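PDB 1M7S: catalase from Pseudomonas syringae, which breaks down hydrogen peroxide into water and oxygen with the help of heme, protecting the cell from peroxide damage. Local coordinates for residues D153-R158 / G435-D440; F161-P166 / T443-I448; Q410-A415 / L450-K455; D417-R420 / E426-D429. One frame throughout, in Å; residues are numbered along the deposited sequence.

Interaction 1: D153-R158 / G435-D440; sequences DNDSRR and GESLAD
Asp155 turns its CG trans to its own carbonyl carbon (chi1 -54°), while Ser437 holds OG trans to its backbone N (chi1 -180°). These two choices bring the carboxylate and the hydroxyl together. Ser437 OG donates to Asp155 OD2 at 2.7 Å. It approaches from above the carboxylate plane, 40° out of it. Ser437 is buried, and its hydroxyl has a second hydrogen-bond partner in Tyr176 OH. Tyr176 OH also bonds Arg158 NH2, so the tyrosine ties both segments together from outside. The other carboxylate oxygen, Asp155 OD1, sits over one face of the Arg158 guanidinium, 3.7 Å from NH1. This salt bridge is long and rests on charge alone, since no N-H points at the oxygen. Nearer the surface, Ser156 CB rests 3.8 Å from the backbone O of Asp440. A water bridges the segments here. It donates to Asp440 OD2 at 2.5 Å and to Asn154 OD1 at 3.2 Å. Asn154 OD1 also accepts from Ser156 OG at 2.6 Å and from Ser156 N at 3.3 Å, both reaching it from one face of its amide plane. Several donors thus meet on one oxygen. The arrangement is an asparagine N-cap at the start of helix 155-163, docked by a serine-aspartate bond against the C-terminal part of helix 424-438 in the alpha-helical domain of this catalase.

Interaction 2: F161-P166 / T443-I448; sequences FFSHVP and TESKNI
Ser163 and Ser445 bring two backbones very close, with their CA atoms only 5.3 Å apart. This is the tight part of the contact. Ser163 CB lies 3.8 Å from Ser445 CB, and small side chains make so close an approach possible. The hydroxyls also sit near each other, with Ser163 OG 3.3 Å from Ser445 OG. The firm bonds of Ser163 OG are to Asp160 O, one turn earlier in its helix, and to Arg380 NH2 of a second subunit. Ile448 closes the packing beside them. Its CG2 branch, trans to the backbone N, reaches to 3.3 Å from Ser163 O and 4.0 Å from Ser163 CB. Ser163 O is also hydrogen-bonded by Tyr452 OH, so this carbonyl meets a hydroxyl and a methyl group. The looser side lies towards His164 and Glu444. They do not meet: His164 NE2 stays 6.8 Å from Glu444 OE2. The imidazole instead folds back on the end of helix 155-163 just before it, where ND1 donates to Phe161 O at 3.2 Å. Glu444 is exposed and forms a salt bridge with Arg380 of the second subunit, which also packs on Ile448. The contact therefore joins the last turn of helix 155-163 to the first turns of helix 443-456. Helix 137-144 packs on Phe161 and Phe162, and helix 472-480 packs on Asn447 and Ile448.

Interaction 3: Q410-A415 / L450-K455; sequences QNFKQA and LSYLYK. Unlike the reference sequence in segment 450-455: Tyr452 (reference Val).
Phe412, just before helix 413-421, carries this contact, meeting Tyr452 through aromatic packing and Lys455 through a CH-pi interaction. The aromatic pair is oblique. The ring centroids of Phe412 and Tyr452 are 5.8 Å apart, and the planes are inclined at 32°. The closest touch is Phe412 CE2 to Tyr452 CD2, at 3.7 Å. Beside it, Phe412 CD2 comes to 3.7 Å from the backbone O of Tyr452, so the ring rests against helix 443-456 as well as the side chain. The CH-pi interaction uses the aliphatic part of Lys455. Its CG lies over one face of the Phe412 ring, 3.9 Å from the centroid and 30° off the ring normal. The nearest ring atom is CD1, at 3.5 Å from Lys455 CG. The lysine chain passes the ring at about a right angle and bends at chi2 (66°). The opposite face of the Phe412 ring is covered by Asn411 CB, 3.9 Å above its centre, so methylenes sandwich the ring. Thr169 of helix 169-176 packs on both Phe412 and Tyr452. At its polar end, Lys455 NZ turns to a salt bridge with Asp484 OD1 at the C terminus. No hydrogen bond joins the two segments. The chemistry implies a buried attachment within the C-terminal helical region, held by van der Waals and CH-pi contacts, with the lysine lending its hydrocarbon to the core and its charge to the chain end.

Interaction 4: D417-R420 / E426-D429; sequences DLYR and EKTD. Unlike the reference sequence in segment 417-420: Tyr419 (reference Phe).
The Tyr419 ring carries Lys427 on one face, where CG sits 3.8 Å above the plane, offset toward the rim. The ring also stacks with Tyr460, and at its phenol end Tyr419 OH is hydrogen-bonded to Asn459 OD1. The lysine chain crosses the tyrosine at about a right angle. Lys427 CD comes to 3.5 Å from Tyr419 OH, and Lys427 CE to 3.6 Å from Tyr419 CE2. The methylenes therefore make the real contact with the ring. The ammonium adds little to it: Lys427 NZ is 5.4 Å from the Tyr419 centroid, at most a weak cation-pi attraction. A bend at chi4 (61°) turns NZ instead toward the backbone carbonyls of Tyr419 and Arg420. There a water links the segments. It donates to Arg420 O at 2.6 Å and accepts from Lys427 NZ at 3.2 Å. The Arg420 side chain starts away from 426-429, and its guanidinium pairs within its own helix and beyond. Its NH2 forms a salt bridge with Asp417 OD1 at 3.3 Å, meeting that oxygen from above the carboxylate plane, and its NH1 forms another with Asp457. Helices 413-421 and 424-438, which follow each other in the chain, meet here through the Tyr419-Lys427 pair and a bridging water. The chemistry implies apolar packing, probably helped by the ammonium lying near carbonyls of the final turns of helix 413-421, whose partial negative charge would attract it.

From the N terminus, the first segments of interactions 1 and 2 lie at the two ends of helix 155-163. The chain then runs on for more than 240 residues to 410-415, where interaction 3 opens. Interaction 4 opens and closes within a few residues, at the turn between helices 413-421 and 424-438. Residues 435-440 then close interaction 1, 443-448 close interaction 2 and 450-455 close interaction 3. These three loops cross one another, and all three enclose interaction 4. Lys446 NZ to Ala439 O joins interactions 1 and 2; Pro166 against Phe412 joins 2 and 3. Interactions 1 and 2 tie the region of helix 155-163 to helices 424-438 and 443-456; 3 and 4 tie C-terminal parts to each other.

Interaction 1: D153-R158 / G435-D440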
loop_
_atom_site.group_PDB
_atom_site.type_symbol
_atom_site.label_atom_id
_atom_site.label_comp_id
_atom_site.label_asym_id
_atom_site.label_seq_id
_atom_site.Cartn_x
_atom_site.Cartn_y
_atom_site.Cartn_z
ATOM N N ASP A 153 12.358 23.332 13.471
ATOM C CA ASP A 153 12.082 24.537 12.677
ATOM C C ASP A 153 13.420 25.254 12.468
ATOM O O ASP A 153 14.292 25.287 13.328
ATOM C CB ASP A 153 11.043 25.379 13.402
ATOM C CG ASP A 153 9.684 24.718 13.457
ATOM O OD1 ASP A 153 9.271 23.952 12.571
ATOM O OD2 ASP A 153 8.905 24.937 14.430
ATOM N N ASN A 154 13.627 25.826 11.295
ATOM C CA ASN A 154 14.888 26.504 10.956
ATOM C C ASN A 154 14.506 27.512 9.884
ATOM O O ASN A 154 14.496 27.205 8.692
ATOM C CB ASN A 154 15.916 25.512 10.407
ATOM C CG ASN A 154 17.208 26.216 9.988
ATOM O OD1 ASN A 154 17.291 27.453 10.042
ATOM N ND2 ASN A 154 18.206 25.434 9.546
ATOM N N ASP A 155 14.120 28.727 10.324
ATOM C CA ASP A 155 13.619 29.693 9.352
ATOM C C ASP A 155 14.654 30.281 8.421
ATOM O O ASP A 155 14.217 30.737 7.341
ATOM C CB ASP A 155 12.814 30.784 10.039
ATOM C CG ASP A 155 11.686 30.305 10.924
ATOM O OD1 ASP A 155 11.171 29.156 10.877
ATOM O OD2 ASP A 155 11.266 31.152 11.774
ATOM N N SER A 156 15.957 30.035 8.576
ATOM C CA SER A 156 16.899 30.435 7.544
ATOM C C SER A 156 16.561 29.764 6.225
ATOM O O SER A 156 16.971 30.311 5.178
ATOM C CB SER A 156 18.331 30.153 8.071
ATOM O OG SER A 156 18.508 28.733 8.135
ATOM N N ARG A 157 15.995 28.553 6.238
ATOM C CA ARG A 157 15.696 27.801 5.045
ATOM C C ARG A 157 14.604 28.460 4.200
ATOM O O ARG A 157 14.809 28.618 2.996
ATOM C CB ARG A 157 15.314 26.347 5.421
ATOM C CG ARG A 157 16.419 25.590 6.187
ATOM C CD ARG A 157 16.096 24.154 6.586
ATOM N NE ARG A 157 15.778 23.383 5.408
ATOM C CZ ARG A 157 14.582 23.089 4.884
ATOM N NH1 ARG A 157 13.501 23.475 5.538
ATOM N NH2 ARG A 157 14.498 22.427 3.749
ATOM N N ARG A 158 13.505 28.880 4.821
ATOM C CA ARG A 158 12.441 29.535 4.037
ATOM C C ARG A 158 12.938 30.884 3.489
ATOM O O ARG A 158 12.504 31.249 2.397
ATOM C CB ARG A 158 11.181 29.752 4.874
ATOM C CG ARG A 158 11.212 30.814 5.974
ATOM C CD ARG A 158 9.923 30.863 6.787
ATOM N NE ARG A 158 9.579 29.594 7.426
ATOM C CZ ARG A 158 8.551 29.403 8.252
ATOM N NH1 ARG A 158 8.286 28.187 8.749
ATOM N NH2 ARG A 158 7.820 30.439 8.624
ATOM N N GLY A 435 11.013 40.126 12.052
ATOM C CA GLY A 435 12.457 40.319 12.316
ATOM C C GLY A 435 13.039 39.181 13.158
ATOM O O GLY A 435 14.218 38.870 12.913
ATOM N N GLU A 436 12.359 38.649 14.179
ATOM C CA GLU A 436 12.949 37.558 14.959
ATOM C C GLU A 436 13.138 36.302 14.116
ATOM O O GLU A 436 14.192 35.626 14.155
ATOM C CB GLU A 436 12.081 37.239 16.206
ATOM C CG GLU A 436 12.260 38.332 17.255
ATOM C CD GLU A 436 11.348 38.272 18.465
ATOM O OE1 GLU A 436 10.583 37.313 18.670
ATOM O OE2 GLU A 436 11.358 39.252 19.260
ATOM N N SER A 437 12.146 36.086 13.241
ATOM C CA SER A 437 12.238 34.921 12.337
ATOM C C SER A 437 13.360 34.978 11.325
ATOM O O SER A 437 13.987 33.991 10.936
ATOM C CB SER A 437 10.882 34.723 11.647
ATOM O OG SER A 437 10.925 33.600 10.761
ATOM N N LEU A 438 13.692 36.172 10.807
ATOM C CA LEU A 438 14.679 36.413 9.807
ATOM C C LEU A 438 16.086 36.609 10.368
ATOM O O LEU A 438 17.048 36.568 9.589
ATOM C CB LEU A 438 14.323 37.770 9.163
ATOM C CG LEU A 438 14.125 37.997 7.681
ATOM C CD1 LEU A 438 14.246 39.503 7.338
ATOM C CD2 LEU A 438 14.983 37.143 6.774
ATOM N N ALA A 439 16.217 36.807 11.668
ATOM C CA ALA A 439 17.500 37.221 12.264
ATOM C C ALA A 439 18.655 36.290 11.974
ATOM O O ALA A 439 19.785 36.798 11.776
ATOM C CB ALA A 439 17.383 37.399 13.776
ATOM N N ASP A 440 18.424 34.964 11.922
ATOM C CA ASP A 440 19.639 34.182 11.636
ATOM C C ASP A 440 19.738 33.684 10.210
ATOM O O ASP A 440 20.395 32.674 9.984
ATOM C CB ASP A 440 19.774 33.053 12.651
ATOM C CG ASP A 440 18.729 31.993 12.548
ATOM O OD1 ASP A 440 17.772 32.165 11.752
ATOM O OD2 ASP A 440 18.837 30.941 13.224
HETATM O O HOH W 1 19.490 29.098 11.715
#

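Interaction 2: F161-P166 / T443-I448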
loop_
_atom_site.group_PDB
_atom_site.type_symbol
_atom_site.label_atom_id
_atom_site.label_comp_id
_atom_site.label_asym_id
_atom_site.label_seq_id
_atom_site.Cartn_x
_atom_site.Cartn_y
_atom_site.Cartn_z
ATOM N N PHE A 161 14.994 30.428 0.313
ATOM C CA PHE A 161 14.045 30.236 -0.804
ATOM C C PHE A 161 13.358 31.532 -1.201
ATOM O O PHE A 161 13.437 31.988 -2.362
ATOM C CB PHE A 161 12.981 29.179 -0.405
ATOM C CG PHE A 161 11.905 28.930 -1.432
ATOM C CD1 PHE A 161 12.110 28.290 -2.640
ATOM C CD2 PHE A 161 10.648 29.443 -1.165
ATOM C CE1 PHE A 161 11.084 28.095 -3.558
ATOM C CE2 PHE A 161 9.609 29.262 -2.076
ATOM C CZ PHE A 161 9.827 28.594 -3.247
ATOM N N PHE A 162 12.714 32.181 -0.223
ATOM C CA PHE A 162 11.896 33.361 -0.502
ATOM C C PHE A 162 12.682 34.601 -0.913
ATOM O O PHE A 162 12.123 35.474 -1.596
ATOM C CB PHE A 162 10.974 33.696 0.679
ATOM C CG PHE A 162 9.798 32.755 0.809
ATOM C CD1 PHE A 162 9.507 32.097 1.981
ATOM C CD2 PHE A 162 8.952 32.596 -0.277
ATOM C CE1 PHE A 162 8.364 31.270 2.094
ATOM C CE2 PHE A 162 7.840 31.773 -0.186
ATOM C CZ PHE A 162 7.557 31.124 0.985
ATOM N N SER A 163 13.990 34.642 -0.662
ATOM C CA SER A 163 14.862 35.676 -1.235
ATOM C C SER A 163 14.884 35.624 -2.761
ATOM O O SER A 163 15.137 36.666 -3.396
ATOM C CB SER A 163 16.293 35.576 -0.678
ATOM O OG SER A 163 17.011 34.472 -1.193
ATOM N N HIS A 164 14.516 34.525 -3.439
ATOM C CA HIS A 164 14.362 34.469 -4.872
ATOM C C HIS A 164 12.910 34.662 -5.309
ATOM O O HIS A 164 12.563 34.489 -6.481
ATOM C CB HIS A 164 14.778 33.054 -5.372
ATOM C CG HIS A 164 16.156 32.650 -4.924
ATOM N ND1 HIS A 164 16.359 32.170 -3.645
ATOM C CD2 HIS A 164 17.373 32.667 -5.540
ATOM C CE1 HIS A 164 17.650 31.901 -3.469
ATOM N NE2 HIS A 164 18.257 32.193 -4.604
ATOM N N VAL A 165 11.999 34.954 -4.366
ATOM C CA VAL A 165 10.558 34.995 -4.620
ATOM C C VAL A 165 9.898 36.260 -4.092
ATOM O O VAL A 165 9.184 36.319 -3.095
ATOM C CB VAL A 165 9.917 33.748 -3.940
ATOM C CG1 VAL A 165 8.428 33.615 -4.340
ATOM C CG2 VAL A 165 10.599 32.431 -4.313
ATOM N N PRO A 166 10.069 37.382 -4.779
ATOM C CA PRO A 166 9.552 38.688 -4.448
ATOM C C PRO A 166 8.007 38.707 -4.443
ATOM O O PRO A 166 7.399 39.476 -3.652
ATOM C CB PRO A 166 10.110 39.692 -5.520
ATOM C CG PRO A 166 10.511 38.773 -6.642
ATOM C CD PRO A 166 10.822 37.403 -6.048
ATOM N N THR A 443 23.380 36.345 5.456
ATOM C CA THR A 443 23.346 37.780 5.183
ATOM C C THR A 443 22.833 38.158 3.800
ATOM O O THR A 443 22.045 39.121 3.741
ATOM C CB THR A 443 24.786 38.380 5.253
ATOM O OG1 THR A 443 25.234 38.020 6.562
ATOM C CG2 THR A 443 24.771 39.873 5.025
ATOM N N GLU A 444 23.288 37.491 2.761
ATOM C CA GLU A 444 22.818 37.854 1.431
ATOM C C GLU A 444 21.297 37.693 1.313
ATOM O O GLU A 444 20.629 38.616 0.840
ATOM C CB GLU A 444 23.550 37.050 0.368
ATOM C CG GLU A 444 23.381 37.518 -1.059
ATOM C CD GLU A 444 24.193 36.693 -2.049
ATOM O OE1 GLU A 444 25.453 36.769 -1.999
ATOM O OE2 GLU A 444 23.602 35.965 -2.887
ATOM N N SER A 445 20.732 36.563 1.716
ATOM C CA SER A 445 19.267 36.402 1.609
ATOM C C SER A 445 18.525 37.372 2.517
ATOM O O SER A 445 17.460 37.853 2.136
ATOM C CB SER A 445 18.818 34.993 2.059
ATOM O OG SER A 445 19.340 34.084 1.107
ATOM N N LYS A 446 19.078 37.623 3.697
ATOM C CA LYS A 446 18.454 38.519 4.669
ATOM C C LYS A 446 18.352 39.934 4.102
ATOM O O LYS A 446 17.265 40.499 4.159
ATOM C CB LYS A 446 19.242 38.560 5.982
ATOM C CG LYS A 446 18.710 39.525 7.024
ATOM C CD LYS A 446 19.665 39.773 8.179
ATOM C CE LYS A 446 20.029 38.523 8.963
ATOM N NZ LYS A 446 20.915 38.827 10.130
ATOM N N ASN A 447 19.419 40.505 3.521
ATOM C CA ASN A 447 19.265 41.866 3.004
ATOM C C ASN A 447 18.360 41.893 1.777
ATOM O O ASN A 447 17.743 42.935 1.604
ATOM C CB ASN A 447 20.618 42.509 2.681
ATOM C CG ASN A 447 21.359 42.798 3.995
ATOM O OD1 ASN A 447 20.784 43.222 4.982
ATOM N ND2 ASN A 447 22.659 42.545 3.973
ATOM N N ILE A 448 18.294 40.786 1.031
ATOM C CA ILE A 448 17.390 40.782 -0.140
ATOM C C ILE A 448 15.939 40.761 0.340
ATOM O O ILE A 448 15.073 41.464 -0.189
ATOM C CB ILE A 448 17.706 39.621 -1.054
ATOM C CG1 ILE A 448 19.001 39.923 -1.860
ATOM C CG2 ILE A 448 16.524 39.355 -2.013
ATOM C CD1 ILE A 448 19.378 38.610 -2.593
#

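Interaction 3: Q410-A415 / L450-K455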
loop_
_atom_site.group_PDB
_atom_site.type_symbol
_atom_site.label_atom_id
_atom_site.label_comp_id
_atom_site.label_asym_id
_atom_site.label_seq_id
_atom_site.Cartn_x
_atom_site.Cartn_y
_atom_site.Cartn_z
ATOM N N GLN A 410 3.757 43.208 -10.270
ATOM C CA GLN A 410 3.440 44.126 -9.155
ATOM C C GLN A 410 3.654 43.468 -7.792
ATOM O O GLN A 410 2.757 43.326 -6.947
ATOM C CB GLN A 410 1.990 44.602 -9.340
ATOM C CG GLN A 410 1.708 45.806 -8.421
ATOM C CD GLN A 410 0.211 46.088 -8.369
ATOM O OE1 GLN A 410 -0.544 45.585 -7.540
ATOM N NE2 GLN A 410 -0.185 46.926 -9.356
ATOM N N ASN A 411 4.906 43.076 -7.507
ATOM C CA ASN A 411 5.131 42.291 -6.288
ATOM C C ASN A 411 5.099 43.000 -4.977
ATOM O O ASN A 411 5.082 42.275 -3.959
ATOM C CB ASN A 411 6.499 41.570 -6.358
ATOM C CG ASN A 411 6.526 40.550 -7.472
ATOM O OD1 ASN A 411 5.576 39.798 -7.738
ATOM N ND2 ASN A 411 7.646 40.539 -8.153
ATOM N N PHE A 412 5.158 44.312 -4.935
ATOM C CA PHE A 412 5.273 45.013 -3.656
ATOM C C PHE A 412 4.121 45.929 -3.272
ATOM O O PHE A 412 3.980 46.251 -2.083
ATOM C CB PHE A 412 6.607 45.829 -3.648
ATOM C CG PHE A 412 7.769 45.021 -4.162
ATOM C CD1 PHE A 412 8.271 45.234 -5.438
ATOM C CD2 PHE A 412 8.271 43.973 -3.407
ATOM C CE1 PHE A 412 9.307 44.446 -5.944
ATOM C CE2 PHE A 412 9.323 43.201 -3.919
ATOM C CZ PHE A 412 9.843 43.429 -5.175
ATOM N N LYS A 413 3.277 46.396 -4.181
ATOM C CA LYS A 413 2.267 47.409 -3.903
ATOM C C LYS A 413 1.220 47.034 -2.879
ATOM O O LYS A 413 0.962 47.687 -1.871
ATOM C CB LYS A 413 1.551 47.850 -5.213
ATOM C CG LYS A 413 0.553 48.985 -4.964
ATOM C CD LYS A 413 -0.311 49.259 -6.173
ATOM C CE LYS A 413 -1.047 50.601 -6.056
ATOM N NZ LYS A 413 -1.070 51.214 -7.433
ATOM N N GLN A 414 0.671 45.814 -3.059
ATOM C CA GLN A 414 -0.395 45.323 -2.180
ATOM C C GLN A 414 0.150 45.014 -0.797
ATOM O O GLN A 414 -0.552 45.169 0.212
ATOM C CB GLN A 414 -1.102 44.132 -2.842
ATOM C CG GLN A 414 -2.223 44.614 -3.782
ATOM C CD GLN A 414 -3.108 43.463 -4.273
ATOM O OE1 GLN A 414 -3.066 42.406 -3.630
ATOM N NE2 GLN A 414 -3.860 43.676 -5.369
ATOM N N ALA A 415 1.419 44.604 -0.744
ATOM C CA ALA A 415 2.056 44.312 0.543
ATOM C C ALA A 415 2.209 45.615 1.327
ATOM O O ALA A 415 2.037 45.612 2.536
ATOM C CB ALA A 415 3.452 43.725 0.297
ATOM N N LEU A 450 14.856 41.917 3.148
ATOM C CA LEU A 450 14.586 43.263 3.687
ATOM C C LEU A 450 14.287 44.271 2.605
ATOM O O LEU A 450 13.441 45.172 2.752
ATOM C CB LEU A 450 15.815 43.676 4.532
ATOM C CG LEU A 450 15.902 42.945 5.883
ATOM C CD1 LEU A 450 17.198 43.325 6.604
ATOM C CD2 LEU A 450 14.699 43.157 6.794
ATOM N N SER A 451 14.971 44.137 1.463
ATOM C CA SER A 451 14.738 45.051 0.332
ATOM C C SER A 451 13.308 44.912 -0.167
ATOM O O SER A 451 12.671 45.909 -0.558
ATOM C CB SER A 451 15.759 44.854 -0.793
ATOM O OG SER A 451 15.539 43.706 -1.599
ATOM N N TYR A 452 12.789 43.669 -0.153
ATOM C CA TYR A 452 11.382 43.478 -0.548
ATOM C C TYR A 452 10.442 44.209 0.373
ATOM O O TYR A 452 9.508 44.885 -0.062
ATOM C CB TYR A 452 11.028 41.986 -0.603
ATOM C CG TYR A 452 11.871 41.197 -1.605
ATOM C CD1 TYR A 452 11.954 39.804 -1.454
ATOM C CD2 TYR A 452 12.473 41.774 -2.709
ATOM C CE1 TYR A 452 12.674 39.056 -2.368
ATOM C CE2 TYR A 452 13.220 41.037 -3.612
ATOM C CZ TYR A 452 13.308 39.665 -3.442
ATOM O OH TYR A 452 14.041 38.909 -4.314
ATOM N N LEU A 453 10.654 44.147 1.686
ATOM C CA LEU A 453 9.832 44.796 2.682
ATOM C C LEU A 453 9.986 46.315 2.583
ATOM O O LEU A 453 9.009 47.064 2.682
ATOM C CB LEU A 453 10.242 44.301 4.068
ATOM C CG LEU A 453 10.187 42.773 4.296
ATOM C CD1 LEU A 453 10.451 42.500 5.787
ATOM C CD2 LEU A 453 8.817 42.268 3.861
ATOM N N TYR A 454 11.214 46.733 2.324
ATOM C CA TYR A 454 11.493 48.192 2.189
ATOM C C TYR A 454 10.821 48.750 0.966
ATOM O O TYR A 454 10.385 49.908 0.939
ATOM C CB TYR A 454 13.021 48.401 2.047
ATOM C CG TYR A 454 13.377 49.886 2.187
ATOM C CD1 TYR A 454 13.607 50.418 3.440
ATOM C CD2 TYR A 454 13.435 50.696 1.065
ATOM C CE1 TYR A 454 13.910 51.778 3.597
ATOM C CE2 TYR A 454 13.713 52.058 1.232
ATOM C CZ TYR A 454 13.971 52.564 2.485
ATOM O OH TYR A 454 14.249 53.915 2.626
ATOM N N LYS A 455 10.724 47.956 -0.088
ATOM C CA LYS A 455 10.075 48.433 -1.322
ATOM C C LYS A 455 8.571 48.472 -1.140
ATOM O O LYS A 455 7.939 49.357 -1.720
ATOM C CB LYS A 455 10.549 47.557 -2.471
ATOM C CG LYS A 455 9.948 47.865 -3.827
ATOM C CD LYS A 455 10.396 49.238 -4.327
ATOM C CE LYS A 455 9.958 49.308 -5.795
ATOM N NZ LYS A 455 9.703 50.687 -6.241
#

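Interaction 4: D417-R420 / E426-D429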
loop_
_atom_site.group_PDB
_atom_site.type_symbol
_atom_site.label_atom_id
_atom_site.label_comp_id
_atom_site.label_asym_id
_atom_site.label_seq_id
_atom_site.Cartn_x
_atom_site.Cartn_y
_atom_site.Cartn_z
ATOM N N ASP A 417 0.291 48.348 0.888
ATOM C CA ASP A 417 -1.089 48.677 1.214
ATOM C C ASP A 417 -1.507 48.005 2.501
ATOM O O ASP A 417 -2.007 48.609 3.432
ATOM C CB ASP A 417 -2.045 48.301 0.072
ATOM C CG ASP A 417 -1.849 49.241 -1.094
ATOM O OD1 ASP A 417 -1.295 50.333 -0.905
ATOM O OD2 ASP A 417 -2.227 48.898 -2.239
ATOM N N LEU A 418 -1.260 46.683 2.594
ATOM C CA LEU A 418 -1.551 45.903 3.791
ATOM C C LEU A 418 -0.846 46.393 5.034
ATOM O O LEU A 418 -1.529 46.662 6.071
ATOM C CB LEU A 418 -1.219 44.435 3.460
ATOM C CG LEU A 418 -1.601 43.375 4.462
ATOM C CD1 LEU A 418 -3.118 43.404 4.670
ATOM C CD2 LEU A 418 -1.206 41.991 3.899
ATOM N N TYR A 419 0.457 46.645 4.958
ATOM C CA TYR A 419 1.257 47.175 6.046
ATOM C C TYR A 419 0.688 48.497 6.550
ATOM O O TYR A 419 0.425 48.658 7.753
ATOM C CB TYR A 419 2.726 47.476 5.604
ATOM C CG TYR A 419 3.585 47.980 6.740
ATOM C CD1 TYR A 419 4.086 47.186 7.733
ATOM C CD2 TYR A 419 3.846 49.364 6.841
ATOM C CE1 TYR A 419 4.828 47.658 8.800
ATOM C CE2 TYR A 419 4.584 49.860 7.882
ATOM C CZ TYR A 419 5.074 49.024 8.850
ATOM O OH TYR A 419 5.817 49.552 9.903
ATOM N N ARG A 420 0.388 49.408 5.635
ATOM C CA ARG A 420 -0.149 50.711 5.983
ATOM C C ARG A 420 -1.553 50.678 6.562
ATOM O O ARG A 420 -1.943 51.651 7.257
ATOM C CB ARG A 420 -0.154 51.664 4.777
ATOM C CG ARG A 420 1.261 52.141 4.447
ATOM C CD ARG A 420 1.220 53.153 3.316
ATOM N NE ARG A 420 1.150 52.513 2.043
ATOM C CZ ARG A 420 2.040 51.857 1.337
ATOM N NH1 ARG A 420 3.308 51.665 1.719
ATOM N NH2 ARG A 420 1.636 51.383 0.169
ATOM N N GLU A 426 -0.525 46.524 15.710
ATOM C CA GLU A 426 -0.389 45.406 14.759
ATOM C C GLU A 426 0.933 45.543 14.008
ATOM O O GLU A 426 1.622 44.569 13.675
ATOM C CB GLU A 426 -1.583 45.311 13.820
ATOM C CG GLU A 426 -2.918 44.959 14.452
ATOM C CD GLU A 426 -4.141 45.266 13.606
ATOM O OE1 GLU A 426 -4.136 46.141 12.701
ATOM O OE2 GLU A 426 -5.208 44.627 13.822
ATOM N N LYS A 427 1.337 46.768 13.674
ATOM C CA LYS A 427 2.596 46.992 12.994
ATOM C C LYS A 427 3.757 46.495 13.861
ATOM O O LYS A 427 4.674 45.852 13.366
ATOM C CB LYS A 427 2.808 48.478 12.650
ATOM C CG LYS A 427 2.097 48.906 11.347
ATOM C CD LYS A 427 2.567 50.337 11.044
ATOM C CE LYS A 427 1.787 50.992 9.916
ATOM N NZ LYS A 427 0.343 51.082 10.301
ATOM N N THR A 428 3.741 46.857 15.135
ATOM C CA THR A 428 4.812 46.441 16.069
ATOM C C THR A 428 4.960 44.933 16.198
ATOM O O THR A 428 6.085 44.433 16.240
ATOM C CB THR A 428 4.520 47.130 17.422
ATOM O OG1 THR A 428 4.689 48.537 17.117
ATOM C CG2 THR A 428 5.459 46.665 18.506
ATOM N N ASP A 429 3.868 44.229 16.309
ATOM C CA ASP A 429 3.849 42.762 16.394
ATOM C C ASP A 429 4.335 42.167 15.087
ATOM O O ASP A 429 5.213 41.274 15.133
ATOM C CB ASP A 429 2.466 42.245 16.787
ATOM C CG ASP A 429 2.128 42.597 18.223
ATOM O OD1 ASP A 429 3.089 42.875 18.986
ATOM O OD2 ASP A 429 0.932 42.602 18.597
HETATM O O HOH W 2 -0.116 53.336 8.116
#